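Local coordinates for diaminopimelate decarboxylase (Phaeodactylum tricornutum, PDB 7JPJ), which probably catalyses the pyridoxal 5'-phosphate-dependent decarboxylation of diaminopimelate to lysine, the closing step of lysine biosynthesis, at residues A[36-41]-A[68-73]; A[56-61]-A[77-82]; A[206-211]-A[246-251]; A[239-244]-A[281-286]. One frame throughout, in Å; residues are numbered along the deposited sequence.

Contact 1 (A[36-41]-A[68-73]); sequences KLEEAA and LKYFHS
Helices 34-45 and 65-73 approach most closely at Ala41 and Phe71, whose CA atoms are 7.4 Å apart, while the axes of the two short segments come within 11.1 Å at a crossing angle of -43°. Two aromatic rings fill this wide separation. Tyr70 carries its CG anti to the backbone N (chi1 173°), and the ring extends across to the first turn of the partner helix, where CE2 rests on CB of Leu37 at 3.7 Å. Beyond it, the hydroxyl of Tyr70 lies against the aliphatic base of Glu38, OH being 3.2 Å from CB, and the two side chains cross at about a right angle. The pair links neighbouring outer helices of the TIM-barrel-type pyridoxal-binding domain, helix 65-73 being the one that follows strand 53-58. Phe71 lies deeper. Its CZ meets CD2 of Leu37 at 3.6 Å, with the leucine crossing the phenylalanine nearly perpendicularly, and its CE1 lies 4.3 Å from CB of Ala41, a looser approach. CE1 of Phe71 also sits at the edge of the Tyr70 ring, in its plane. On the barrel side Phe71 makes an edge-to-face contact with Tyr57, and both Leu37 and Phe71 touch Val285 of helix 282-285.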
loop_
_atom_site.group_PDB
_atom_site.type_symbol
_atom_site.label_atom_id
_atom_site.label_comp_id
_atom_site.label_asym_id
_atom_site.label_seq_id
_atom_site.Cartn_x
_atom_site.Cartn_y
_atom_site.Cartn_z
ATOM N N LYS A 36 16.789 13.457 16.028
ATOM C CA LYS A 36 15.640 14.041 15.343
ATOM C C LYS A 36 14.337 13.785 16.094
ATOM O O LYS A 36 13.387 14.566 15.966
ATOM C CB LYS A 36 15.552 13.500 13.917
ATOM C CG LYS A 36 16.415 14.253 12.915
ATOM C CD LYS A 36 15.786 15.588 12.559
ATOM C CE LYS A 36 16.704 16.428 11.695
ATOM N NZ LYS A 36 16.037 17.682 11.247
ATOM N N LEU A 37 14.266 12.703 16.873
ATOM C CA LEU A 37 13.082 12.472 17.694
ATOM C C LEU A 37 13.015 13.446 18.863
ATOM O O LEU A 37 11.919 13.849 19.272
ATOM C CB LEU A 37 13.066 11.033 18.209
ATOM C CG LEU A 37 12.750 9.921 17.207
ATOM C CD1 LEU A 37 13.085 8.571 17.810
ATOM C CD2 LEU A 37 11.290 9.973 16.774
ATOM N N GLU A 38 14.170 13.835 19.408
ATOM C CA GLU A 38 14.190 14.745 20.548
ATOM C C GLU A 38 13.765 16.152 20.148
ATOM O O GLU A 38 13.068 16.834 20.907
ATOM C CB GLU A 38 15.583 14.763 21.176
ATOM C CG GLU A 38 15.591 15.160 22.636
ATOM C CD GLU A 38 16.987 15.435 23.158
ATOM O OE1 GLU A 38 17.635 16.379 22.659
ATOM O OE2 GLU A 38 17.434 14.711 24.072
ATOM N N GLU A 39 14.187 16.606 18.964
ATOM C CA GLU A 39 13.787 17.927 18.486
ATOM C C GLU A 39 12.277 18.024 18.322
ATOM O O GLU A 39 11.668 19.027 18.711
ATOM C CB GLU A 39 14.485 18.239 17.164
ATOM C CG GLU A 39 15.991 18.044 17.186
ATOM C CD GLU A 39 16.634 18.326 15.837
ATOM O OE1 GLU A 39 15.885 18.551 14.857
ATOM O OE2 GLU A 39 17.883 18.336 15.761
ATOM N N ALA A 40 11.655 16.994 17.744
ATOM C CA ALA A 40 10.213 17.031 17.532
ATOM C C ALA A 40 9.460 16.913 18.850
ATOM O O ALA A 40 8.460 17.611 19.065
ATOM C CB ALA A 40 9.793 15.922 16.571
ATOM N N ALA A 41 9.926 16.039 19.744
ATOM C CA ALA A 41 9.275 15.879 21.040
ATOM C C ALA A 41 9.302 17.182 21.829
ATOM O O ALA A 41 8.282 17.611 22.378
ATOM C CB ALA A 41 9.946 14.756 21.829
ATOM N N LEU A 68 7.693 4.054 20.713
ATOM C CA LEU A 68 6.719 4.184 21.791
ATOM C C LEU A 68 7.413 4.356 23.135
ATOM O O LEU A 68 7.031 5.214 23.939
ATOM C CB LEU A 68 5.798 2.966 21.821
ATOM C CG LEU A 68 4.852 2.776 20.640
ATOM C CD1 LEU A 68 3.936 1.593 20.902
ATOM C CD2 LEU A 68 4.050 4.040 20.387
ATOM N N LYS A 69 8.438 3.543 23.396
ATOM C CA LYS A 69 9.152 3.641 24.664
ATOM C C LYS A 69 9.847 4.990 24.806
ATOM O O LYS A 69 9.907 5.553 25.906
ATOM C CB LYS A 69 10.162 2.499 24.789
ATOM C CG LYS A 69 9.535 1.120 24.931
ATOM C CD LYS A 69 10.595 0.029 24.881
ATOM C CE LYS A 69 9.974 -1.363 24.818
ATOM N NZ LYS A 69 9.173 -1.686 26.035
ATOM N N TYR A 70 10.372 5.529 23.702
ATOM C CA TYR A 70 11.076 6.806 23.776
ATOM C C TYR A 70 10.112 7.951 24.065
ATOM O O TYR A 70 10.374 8.790 24.936
ATOM C CB TYR A 70 11.845 7.078 22.486
ATOM C CG TYR A 70 12.441 8.462 22.488
ATOM C CD1 TYR A 70 13.605 8.730 23.193
ATOM C CD2 TYR A 70 11.818 9.514 21.824
ATOM C CE1 TYR A 70 14.146 9.997 23.222
ATOM C CE2 TYR A 70 12.352 10.788 21.849
ATOM C CZ TYR A 70 13.516 11.022 22.549
ATOM O OH TYR A 70 14.059 12.284 22.581
ATOM N N PHE A 71 9.001 8.017 23.328
ATOM C CA PHE A 71 8.026 9.077 23.561
ATOM C C PHE A 71 7.367 8.942 24.927
ATOM O O PHE A 71 6.918 9.942 25.497
ATOM C CB PHE A 71 6.965 9.077 22.465
ATOM C CG PHE A 71 7.445 9.626 21.148
ATOM C CD1 PHE A 71 8.431 10.596 21.103
ATOM C CD2 PHE A 71 6.901 9.172 19.957
ATOM C CE1 PHE A 71 8.869 11.103 19.889
ATOM C CE2 PHE A 71 7.334 9.673 18.745
ATOM C CZ PHE A 71 8.320 10.639 18.710
ATOM N N HIS A 72 7.297 7.725 25.469
ATOM C CA HIS A 72 6.770 7.567 26.820
ATOM C C HIS A 72 7.718 8.169 27.850
ATOM O O HIS A 72 7.275 8.817 28.807
ATOM C CB HIS A 72 6.508 6.090 27.120
ATOM C CG HIS A 72 5.901 5.848 28.466
ATOM N ND1 HIS A 72 6.414 4.936 29.364
ATOM C CD2 HIS A 72 4.830 6.414 29.074
ATOM C CE1 HIS A 72 5.683 4.947 30.465
ATOM N NE2 HIS A 72 4.717 5.836 30.314
ATOM N N SER A 73 9.027 7.972 27.669
ATOM C CA SER A 73 10.005 8.561 28.576
ATOM C C SER A 73 9.992 10.083 28.532
ATOM O O SER A 73 10.465 10.725 29.477
ATOM C CB SER A 73 11.404 8.044 28.239
ATOM O OG SER A 73 11.786 8.439 26.934
#

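Contact 2 (A[56-61]-A[77-82]); sequences RYAMKA and HVDASS
Tyr57 uses both its peptide N-H and its carbonyl to join the strand of His77 and Asp79. Its N donates to His77 O at 2.7 Å, almost straight at 175°, and its O accepts from Asp79 N at 2.8 Å; each donor stands above the plane of the carbonyl it meets. The flanking residues Arg56 and Ala58 turn their backbone polar groups the other way, bonding to Ile278 and Pro280, while Val78 pairs onward with Asn98. This is the parallel pairing within a beta-alpha-beta crossover of the barrel, strand 53-58 leading through helix 65-73 to its neighbour 77-80. Past Ala58 the chain bends into a 3-10 turn, and a water fills the place of direct strand pairing: it accepts from Lys60 N at 3.1 Å and from Ser81 OG, and donates to Asp79 O at 2.8 Å. Ser81 N and O are met by Glu85 OE1 and Thr103 OG1. CG of Lys60 takes the crowded position between backbone N and carbonyl carbon (chi1 75°), and CD passes 3.3 Å from Ser81 OG; this lysine is the predicted cofactor attachment point, without cofactor here, and packs on Cys357 of the second subunit. NE, at the edge of the Arg56 guanidinium, lies 3.6 Å from Val78 O, too long for a hydrogen bond, whereas NH1 forms a salt bridge with Glu277. Tyr57 OH is bonded to Cys62 O. Val78 shares its sheet face with Tyr57, and its CG1 meets SD of Met59 at 3.8 Å.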
loop_
_atom_site.group_PDB
_atom_site.type_symbol
_atom_site.label_atom_id
_atom_site.label_comp_id
_atom_site.label_asym_id
_atom_site.label_seq_id
_atom_site.Cartn_x
_atom_site.Cartn_y
_atom_site.Cartn_z
ATOM N N ARG A 56 -0.193 13.746 22.404
ATOM C CA ARG A 56 -0.438 12.346 22.088
ATOM C C ARG A 56 0.246 11.998 20.774
ATOM O O ARG A 56 0.083 12.710 19.779
ATOM C CB ARG A 56 -1.937 12.055 21.989
ATOM C CG ARG A 56 -2.758 12.577 23.150
ATOM C CD ARG A 56 -4.062 11.809 23.290
ATOM N NE ARG A 56 -4.042 10.935 24.457
ATOM C CZ ARG A 56 -4.740 11.156 25.567
ATOM N NH1 ARG A 56 -5.518 12.218 25.658
ATOM N NH2 ARG A 56 -4.662 10.311 26.585
ATOM N N TYR A 57 1.006 10.908 20.771
ATOM C CA TYR A 57 1.627 10.424 19.545
ATOM C C TYR A 57 0.632 9.557 18.783
ATOM O O TYR A 57 0.113 8.577 19.325
ATOM C CB TYR A 57 2.898 9.637 19.856
ATOM C CG TYR A 57 3.493 8.924 18.657
ATOM C CD1 TYR A 57 3.604 9.561 17.425
ATOM C CD2 TYR A 57 3.954 7.619 18.760
ATOM C CE1 TYR A 57 4.148 8.914 16.330
ATOM C CE2 TYR A 57 4.503 6.967 17.672
ATOM C CZ TYR A 57 4.596 7.618 16.460
ATOM O OH TYR A 57 5.140 6.968 15.376
ATOM N N ALA A 58 0.363 9.923 17.533
ATOM C CA ALA A 58 -0.484 9.129 16.645
ATOM C C ALA A 58 0.350 7.967 16.121
ATOM O O ALA A 58 0.964 8.045 15.056
ATOM C CB ALA A 58 -1.029 9.987 15.510
ATOM N N MET A 59 0.365 6.864 16.878
ATOM C CA MET A 59 1.296 5.774 16.603
ATOM C C MET A 59 1.073 5.122 15.246
ATOM O O MET A 59 1.942 4.363 14.799
ATOM C CB MET A 59 1.201 4.699 17.687
ATOM C CG MET A 59 -0.187 4.108 17.853
ATOM S SD MET A 59 -0.258 2.885 19.174
ATOM C CE MET A 59 0.847 1.633 18.530
ATOM N N LYS A 60 -0.060 5.387 14.589
ATOM C CA LYS A 60 -0.299 4.843 13.256
ATOM C C LYS A 60 0.761 5.283 12.255
ATOM O O LYS A 60 0.905 4.652 11.203
ATOM C CB LYS A 60 -1.684 5.256 12.757
ATOM C CG LYS A 60 -1.777 6.711 12.320
ATOM C CD LYS A 60 -3.220 7.184 12.255
ATOM C CE LYS A 60 -3.305 8.651 11.868
ATOM N NZ LYS A 60 -4.676 9.197 12.054
ATOM N N ALA A 61 1.508 6.347 12.560
ATOM C CA ALA A 61 2.547 6.822 11.657
ATOM C C ALA A 61 3.807 5.969 11.732
ATOM O O ALA A 61 4.518 5.838 10.731
ATOM C CB ALA A 61 2.876 8.282 11.967
ATOM N N HIS A 77 1.919 11.057 25.413
ATOM C CA HIS A 77 0.932 9.992 25.477
ATOM C C HIS A 77 0.721 9.395 24.083
ATOM O O HIS A 77 1.441 9.710 23.131
ATOM C CB HIS A 77 -0.361 10.520 26.095
ATOM C CG HIS A 77 -0.227 10.901 27.538
ATOM N ND1 HIS A 77 -1.253 10.755 28.447
ATOM C CD2 HIS A 77 0.814 11.423 28.229
ATOM C CE1 HIS A 77 -0.850 11.173 29.634
ATOM N NE2 HIS A 77 0.400 11.583 29.528
ATOM N N VAL A 78 -0.272 8.518 23.946
ATOM C CA VAL A 78 -0.495 7.762 22.718
ATOM C C VAL A 78 -1.941 7.946 22.273
ATOM O O VAL A 78 -2.863 7.859 23.092
ATOM C CB VAL A 78 -0.168 6.268 22.910
ATOM C CG1 VAL A 78 -0.942 5.408 21.922
ATOM C CG2 VAL A 78 1.324 6.030 22.766
ATOM N N ASP A 79 -2.133 8.208 20.977
ATOM C CA ASP A 79 -3.445 8.218 20.335
ATOM C C ASP A 79 -3.531 7.006 19.411
ATOM O O ASP A 79 -2.818 6.936 18.404
ATOM C CB ASP A 79 -3.669 9.519 19.564
ATOM C CG ASP A 79 -4.672 9.366 18.425
ATOM O OD1 ASP A 79 -5.776 8.809 18.648
ATOM O OD2 ASP A 79 -4.354 9.811 17.299
ATOM N N ALA A 80 -4.411 6.065 19.748
ATOM C CA ALA A 80 -4.510 4.796 19.039
ATOM C C ALA A 80 -5.667 4.818 18.048
ATOM O O ALA A 80 -6.719 5.404 18.317
ATOM C CB ALA A 80 -4.687 3.641 20.024
ATOM N N SER A 81 -5.466 4.162 16.904
ATOM C CA SER A 81 -6.444 4.145 15.825
ATOM C C SER A 81 -7.305 2.889 15.806
ATOM O O SER A 81 -8.241 2.816 15.004
ATOM C CB SER A 81 -5.737 4.283 14.475
ATOM O OG SER A 81 -5.180 5.572 14.329
ATOM N N SER A 82 -7.002 1.901 16.643
ATOM C CA SER A 82 -7.794 0.682 16.702
ATOM C C SER A 82 -7.476 -0.033 18.003
ATOM O O SER A 82 -6.488 0.276 18.675
ATOM C CB SER A 82 -7.521 -0.238 15.504
ATOM O OG SER A 82 -6.192 -0.733 15.525
HETATM O O HOH W 1 -2.840 6.058 15.733
#

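Contact 3 (A[206-211]-A[246-251]); sequences SGSDPE and GEVTTD
Ser208 and Thr250 meet hydroxyl to hydroxyl, OG lying 3.1 Å from OG1 in a hydrogen bond whose direction is open. Both oxygens sit beside their own backbone N, anti to the carbonyl carbon, and this first torsion (chi1 -44° in Ser208) lays the serine OG over the threonine backbone, 3.4 Å from Thr250 CA. The other branch of Thr250, CG2, is anti to its backbone N and runs past Gly207, 4.0 Å from that residue's O. Thr250 OG1 lies between several polar atoms: besides Ser208 OG it is bonded to Lys240 N, while Gly207 O, at 3.4 Å, is bonded to Trp213 NE1. Both segments lie where a loop runs into an outer helix of the barrel, and an aspartate stands at each N-cap, Asp209 before helix 210-222 and Asp251 before helix 252-270. Asp209 OD1 takes Glu211 N at 3.1 Å, from well above the carboxylate plane. On the solvent side, CG1 of Val248 flanks the serine hydroxyl, 4.0 Å from OG of Ser208, a loose van der Waals approach. An alanine in place of Thr250 would probably leave Ser208 OG and Lys240 N without their shared mate and open a small gap beside Gly207 where CG2 had been. Pro210 and Thr250 both touch Ile255 of helix 252-270.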
loop_
_atom_site.group_PDB
_atom_site.type_symbol
_atom_site.label_atom_id
_atom_site.label_comp_id
_atom_site.label_asym_id
_atom_site.label_seq_id
_atom_site.Cartn_x
_atom_site.Cartn_y
_atom_site.Cartn_z
ATOM N N SER A 206 -5.122 22.131 9.395
ATOM C CA SER A 206 -4.210 21.917 8.279
ATOM C C SER A 206 -3.470 23.216 7.992
ATOM O O SER A 206 -3.891 24.298 8.411
ATOM C CB SER A 206 -4.951 21.436 7.026
ATOM O OG SER A 206 -5.724 22.482 6.460
ATOM N N GLY A 207 -2.361 23.092 7.269
ATOM C CA GLY A 207 -1.582 24.257 6.907
ATOM C C GLY A 207 -0.793 24.832 8.076
ATOM O O GLY A 207 -0.716 24.267 9.169
ATOM N N SER A 208 -0.200 25.999 7.816
ATOM C CA SER A 208 0.642 26.695 8.782
ATOM C C SER A 208 0.176 28.131 8.997
ATOM O O SER A 208 0.968 28.997 9.378
ATOM C CB SER A 208 2.104 26.677 8.342
ATOM O OG SER A 208 2.482 25.391 7.881
ATOM N N ASP A 209 -1.100 28.403 8.741
ATOM C CA ASP A 209 -1.647 29.734 8.962
ATOM C C ASP A 209 -2.148 29.841 10.392
ATOM O O ASP A 209 -3.052 29.086 10.777
ATOM C CB ASP A 209 -2.780 30.021 7.997
ATOM C CG ASP A 209 -3.387 31.403 8.204
ATOM O OD1 ASP A 209 -2.752 32.248 8.873
ATOM O OD2 ASP A 209 -4.497 31.651 7.689
ATOM N N PRO A 210 -1.603 30.747 11.205
ATOM C CA PRO A 210 -2.106 30.884 12.580
ATOM C C PRO A 210 -3.572 31.274 12.645
ATOM O O PRO A 210 -4.276 30.847 13.569
ATOM C CB PRO A 210 -1.200 31.971 13.176
ATOM C CG PRO A 210 0.030 31.953 12.325
ATOM C CD PRO A 210 -0.441 31.613 10.947
ATOM N N GLU A 211 -4.059 32.067 11.687
ATOM C CA GLU A 211 -5.453 32.491 11.701
ATOM C C GLU A 211 -6.412 31.384 11.276
ATOM O O GLU A 211 -7.613 31.484 11.553
ATOM C CB GLU A 211 -5.634 33.722 10.806
ATOM C CG GLU A 211 -6.904 34.568 11.043
ATOM C CD GLU A 211 -7.178 34.971 12.498
ATOM O OE1 GLU A 211 -8.238 35.594 12.732
ATOM O OE2 GLU A 211 -6.342 34.730 13.399
ATOM N N GLY A 246 11.946 24.503 0.310
ATOM C CA GLY A 246 10.923 25.403 -0.161
ATOM C C GLY A 246 9.575 25.210 0.504
ATOM O O GLY A 246 8.831 26.184 0.666
ATOM N N GLU A 247 9.241 23.982 0.885
ATOM C CA GLU A 247 7.991 23.725 1.582
ATOM C C GLU A 247 8.092 24.198 3.026
ATOM O O GLU A 247 9.156 24.136 3.649
ATOM C CB GLU A 247 7.643 22.236 1.524
ATOM C CG GLU A 247 7.476 21.712 0.102
ATOM C CD GLU A 247 7.367 20.199 0.028
ATOM O OE1 GLU A 247 7.875 19.510 0.939
ATOM O OE2 GLU A 247 6.775 19.699 -0.953
ATOM N N VAL A 248 6.974 24.687 3.559
ATOM C CA VAL A 248 6.945 25.328 4.869
ATOM C C VAL A 248 6.520 24.313 5.921
ATOM O O VAL A 248 5.503 23.627 5.763
ATOM C CB VAL A 248 6.009 26.551 4.871
ATOM C CG1 VAL A 248 5.738 27.014 6.295
ATOM C CG2 VAL A 248 6.614 27.683 4.052
ATOM N N THR A 249 7.308 24.214 6.990
ATOM C CA THR A 249 6.940 23.451 8.174
ATOM C C THR A 249 6.169 24.351 9.130
ATOM O O THR A 249 6.514 25.522 9.311
ATOM C CB THR A 249 8.190 22.890 8.862
ATOM O OG1 THR A 249 8.801 21.906 8.019
ATOM C CG2 THR A 249 7.846 22.253 10.202
ATOM N N THR A 250 5.113 23.804 9.730
ATOM C CA THR A 250 4.295 24.580 10.653
ATOM C C THR A 250 5.124 25.053 11.841
ATOM O O THR A 250 5.850 24.270 12.460
ATOM C CB THR A 250 3.111 23.746 11.142
ATOM O OG1 THR A 250 2.408 23.197 10.020
ATOM C CG2 THR A 250 2.158 24.607 11.955
ATOM N N ASP A 251 5.021 26.342 12.151
ATOM C CA ASP A 251 5.647 26.913 13.339
ATOM C C ASP A 251 4.668 26.779 14.499
ATOM O O ASP A 251 3.668 27.502 14.563
ATOM C CB ASP A 251 6.033 28.371 13.102
ATOM C CG ASP A 251 7.081 28.870 14.085
ATOM O OD1 ASP A 251 7.205 28.289 15.185
ATOM O OD2 ASP A 251 7.785 29.849 13.757
#

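Contact 4 (A[239-244]-A[281-286]); sequences YKVGRN and GTYLVA. With DLY (D-lysine), chain C; SO4 (sulfate ion), chain D.
The D-lysine pocket is walled here by the loop of Val241 and Arg243, which packs on the short helix of Thr282, Tyr283 and Ala286. Val241 is the apolar wedge: CG2 lies 3.8 Å from Tyr283 CD1 and at the same distance from Thr282 CG2. CB of Tyr239 leans on CD1 of the same ring, whose OH is hydrogen-bonded to Thr250 O. Arg243 is extended from CG to NE (chi2 173°, chi3 180°) and presents its edge to the ligand carboxylate, NH1 donating to DLY OXT at 3.1 Å with an angle of 164°; NH2 touches Thr282 CG2 at 3.7 Å, and NE is bonded to Gly391 O. Lys240, bent at chi2 and chi4, brings NZ to 3.4 Å from DLY CB. An alanine at Lys240 would probably leave DLY CB and the carboxylate O without the flank of CG to NZ, letting the ligand shift more freely. At the start of the helix a sulfate, probably from the crystallisation liquor, accepts from Gly281 N, Thr282 N and Thr282 OG1, the last 2.8 Å from SO4 O1; a water joins O2 to Tyr239 O and Tyr283 N. Gly238 N and Tyr395 OH also bond it. The chemistry is that of an anion site, consistent with the cofactor phosphate being held here in this family, while Arg243, farther along the loop, holds the D-lysine carboxylate.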
loop_
_atom_site.group_PDB
_atom_site.type_symbol
_atom_site.label_atom_id
_atom_site.label_comp_id
_atom_site.label_asym_id
_atom_site.label_seq_id
_atom_site.Cartn_x
_atom_site.Cartn_y
_atom_site.Cartn_z
ATOM N N TYR A 239 -0.373 18.957 11.630
ATOM C CA TYR A 239 0.679 19.958 11.490
ATOM C C TYR A 239 1.634 19.565 10.372
ATOM O O TYR A 239 2.213 18.475 10.389
ATOM C CB TYR A 239 1.416 20.111 12.821
ATOM C CG TYR A 239 0.459 20.054 13.986
ATOM C CD1 TYR A 239 -0.345 21.140 14.295
ATOM C CD2 TYR A 239 0.321 18.900 14.743
ATOM C CE1 TYR A 239 -1.241 21.088 15.341
ATOM C CE2 TYR A 239 -0.575 18.836 15.790
ATOM C CZ TYR A 239 -1.354 19.933 16.083
ATOM O OH TYR A 239 -2.251 19.876 17.124
ATOM N N LYS A 240 1.791 20.451 9.395
ATOM C CA LYS A 240 2.486 20.094 8.170
ATOM C C LYS A 240 3.997 20.138 8.361
ATOM O O LYS A 240 4.528 20.995 9.073
ATOM C CB LYS A 240 2.070 21.021 7.028
ATOM C CG LYS A 240 1.425 20.289 5.848
ATOM C CD LYS A 240 0.236 19.426 6.291
ATOM C CE LYS A 240 -0.395 18.678 5.110
ATOM N NZ LYS A 240 -0.861 17.295 5.459
ATOM N N VAL A 241 4.683 19.194 7.723
ATOM C CA VAL A 241 6.136 19.097 7.747
ATOM C C VAL A 241 6.639 19.262 6.321
ATOM O O VAL A 241 6.203 18.537 5.418
ATOM C CB VAL A 241 6.610 17.757 8.341
ATOM C CG1 VAL A 241 8.123 17.640 8.260
ATOM C CG2 VAL A 241 6.135 17.609 9.771
ATOM N N GLY A 242 7.546 20.213 6.118
ATOM C CA GLY A 242 8.132 20.419 4.808
ATOM C C GLY A 242 9.369 19.574 4.597
ATOM O O GLY A 242 10.467 19.956 5.007
ATOM N N ARG A 243 9.204 18.416 3.959
ATOM C CA ARG A 243 10.346 17.537 3.730
ATOM C C ARG A 243 11.317 18.141 2.722
ATOM O O ARG A 243 12.537 18.059 2.901
ATOM C CB ARG A 243 9.865 16.169 3.251
ATOM C CG ARG A 243 8.982 15.433 4.242
ATOM C CD ARG A 243 8.422 14.168 3.620
ATOM N NE ARG A 243 7.564 13.421 4.535
ATOM C CZ ARG A 243 6.283 13.693 4.748
ATOM N NH1 ARG A 243 5.706 14.705 4.115
ATOM N NH2 ARG A 243 5.576 12.955 5.593
ATOM N N ASN A 244 10.799 18.754 1.667
ATOM C CA ASN A 244 11.623 19.255 0.580
ATOM C C ASN A 244 11.897 20.742 0.752
ATOM O O ASN A 244 11.109 21.475 1.357
ATOM C CB ASN A 244 10.946 18.998 -0.766
ATOM C CG ASN A 244 10.482 17.565 -0.913
ATOM O OD1 ASN A 244 11.271 16.676 -1.236
ATOM N ND2 ASN A 244 9.199 17.329 -0.661
ATOM N N GLY A 281 1.194 13.194 14.365
ATOM C CA GLY A 281 1.804 11.969 13.898
ATOM C C GLY A 281 3.003 12.261 13.019
ATOM O O GLY A 281 4.140 11.926 13.366
ATOM N N THR A 282 2.746 12.905 11.878
ATOM C CA THR A 282 3.821 13.295 10.973
ATOM C C THR A 282 4.852 14.171 11.681
ATOM O O THR A 282 6.058 13.921 11.596
ATOM C CB THR A 282 3.232 14.022 9.764
ATOM O OG1 THR A 282 2.276 13.174 9.115
ATOM C CG2 THR A 282 4.324 14.398 8.776
ATOM N N TYR A 283 4.388 15.189 12.409
ATOM C CA TYR A 283 5.296 16.169 13.001
ATOM C C TYR A 283 6.295 15.547 13.969
ATOM O O TYR A 283 7.336 16.153 14.236
ATOM C CB TYR A 283 4.496 17.259 13.718
ATOM C CG TYR A 283 5.211 18.590 13.811
ATOM C CD1 TYR A 283 5.075 19.543 12.810
ATOM C CD2 TYR A 283 6.020 18.895 14.902
ATOM C CE1 TYR A 283 5.726 20.765 12.891
ATOM C CE2 TYR A 283 6.675 20.112 14.990
ATOM C CZ TYR A 283 6.523 21.043 13.983
ATOM O OH TYR A 283 7.171 22.254 14.069
ATOM N N LEU A 284 6.015 14.355 14.489
ATOM C CA LEU A 284 6.887 13.760 15.492
ATOM C C LEU A 284 7.932 12.817 14.910
ATOM O O LEU A 284 9.027 12.707 15.473
ATOM C CB LEU A 284 6.052 13.006 16.529
ATOM C CG LEU A 284 5.486 13.814 17.694
ATOM C CD1 LEU A 284 4.380 13.036 18.377
ATOM C CD2 LEU A 284 6.582 14.160 18.692
ATOM N N VAL A 285 7.635 12.139 13.800
ATOM C CA VAL A 285 8.472 11.026 13.360
ATOM C C VAL A 285 8.906 11.150 11.902
ATOM O O VAL A 285 9.786 10.406 11.452
ATOM C CB VAL A 285 7.749 9.682 13.586
ATOM C CG1 VAL A 285 7.549 9.419 15.071
ATOM C CG2 VAL A 285 6.419 9.658 12.849
ATOM N N ALA A 286 8.301 12.072 11.149
ATOM C CA ALA A 286 8.567 12.170 9.715
ATOM C C ALA A 286 10.048 12.354 9.404
ATOM O O ALA A 286 10.670 11.474 8.799
ATOM C CB ALA A 286 7.773 13.318 9.090
HETATM N N DLY C . 2.385 17.037 2.121
HETATM C CA DLY C . 2.151 15.849 2.936
HETATM C C DLY C . 2.719 16.021 4.350
HETATM O O DLY C . 3.154 17.108 4.748
HETATM C CB DLY C . 0.653 15.538 2.999
HETATM C CG DLY C . 0.318 14.102 3.390
HETATM C CD DLY C . -1.183 13.856 3.314
HETATM C CE DLY C . -1.567 12.497 3.884
HETATM N NZ DLY C . -3.049 12.330 3.961
HETATM O OXT DLY C . 2.759 15.069 5.135
HETATM S S SO4 D . -0.839 13.568 11.101
HETATM O O1 SO4 D . -0.192 14.106 9.906
HETATM O O2 SO4 D . -0.637 14.490 12.217
HETATM O O3 SO4 D . -0.262 12.270 11.434
HETATM O O4 SO4 D . -2.266 13.401 10.841
HETATM O O HOH W 2 1.738 16.127 12.286
#

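How the contacts relate
Contacts 1, 2 and 4 form a continuous block around helix 282-285, whereas contact 3 touches contact 4 alone. Contacts 1 and 2, centred 13 Å apart, share the strand 53-58 to helix 65-73 connection, where Leu68 CD1 packs 3.9 Å from Met59 CE. Helix 282-285 wedges against both: Tyr57 OH meets Val285 CG1 at 3.5 Å, and Ala40 CB reaches Tyr283 O at 3.4 Å. In contact 3, Thr249 OG1 lies 2.8 Å from Gly242 N of contact 4, probably hydrogen-bonded. By nearest atoms, the side chain of Lys60, the predicted cofactor attachment point, is about 9 Å from D-lysine and about 8 Å from that of Thr282, so contacts 2 and 4 probably border the same active-site region.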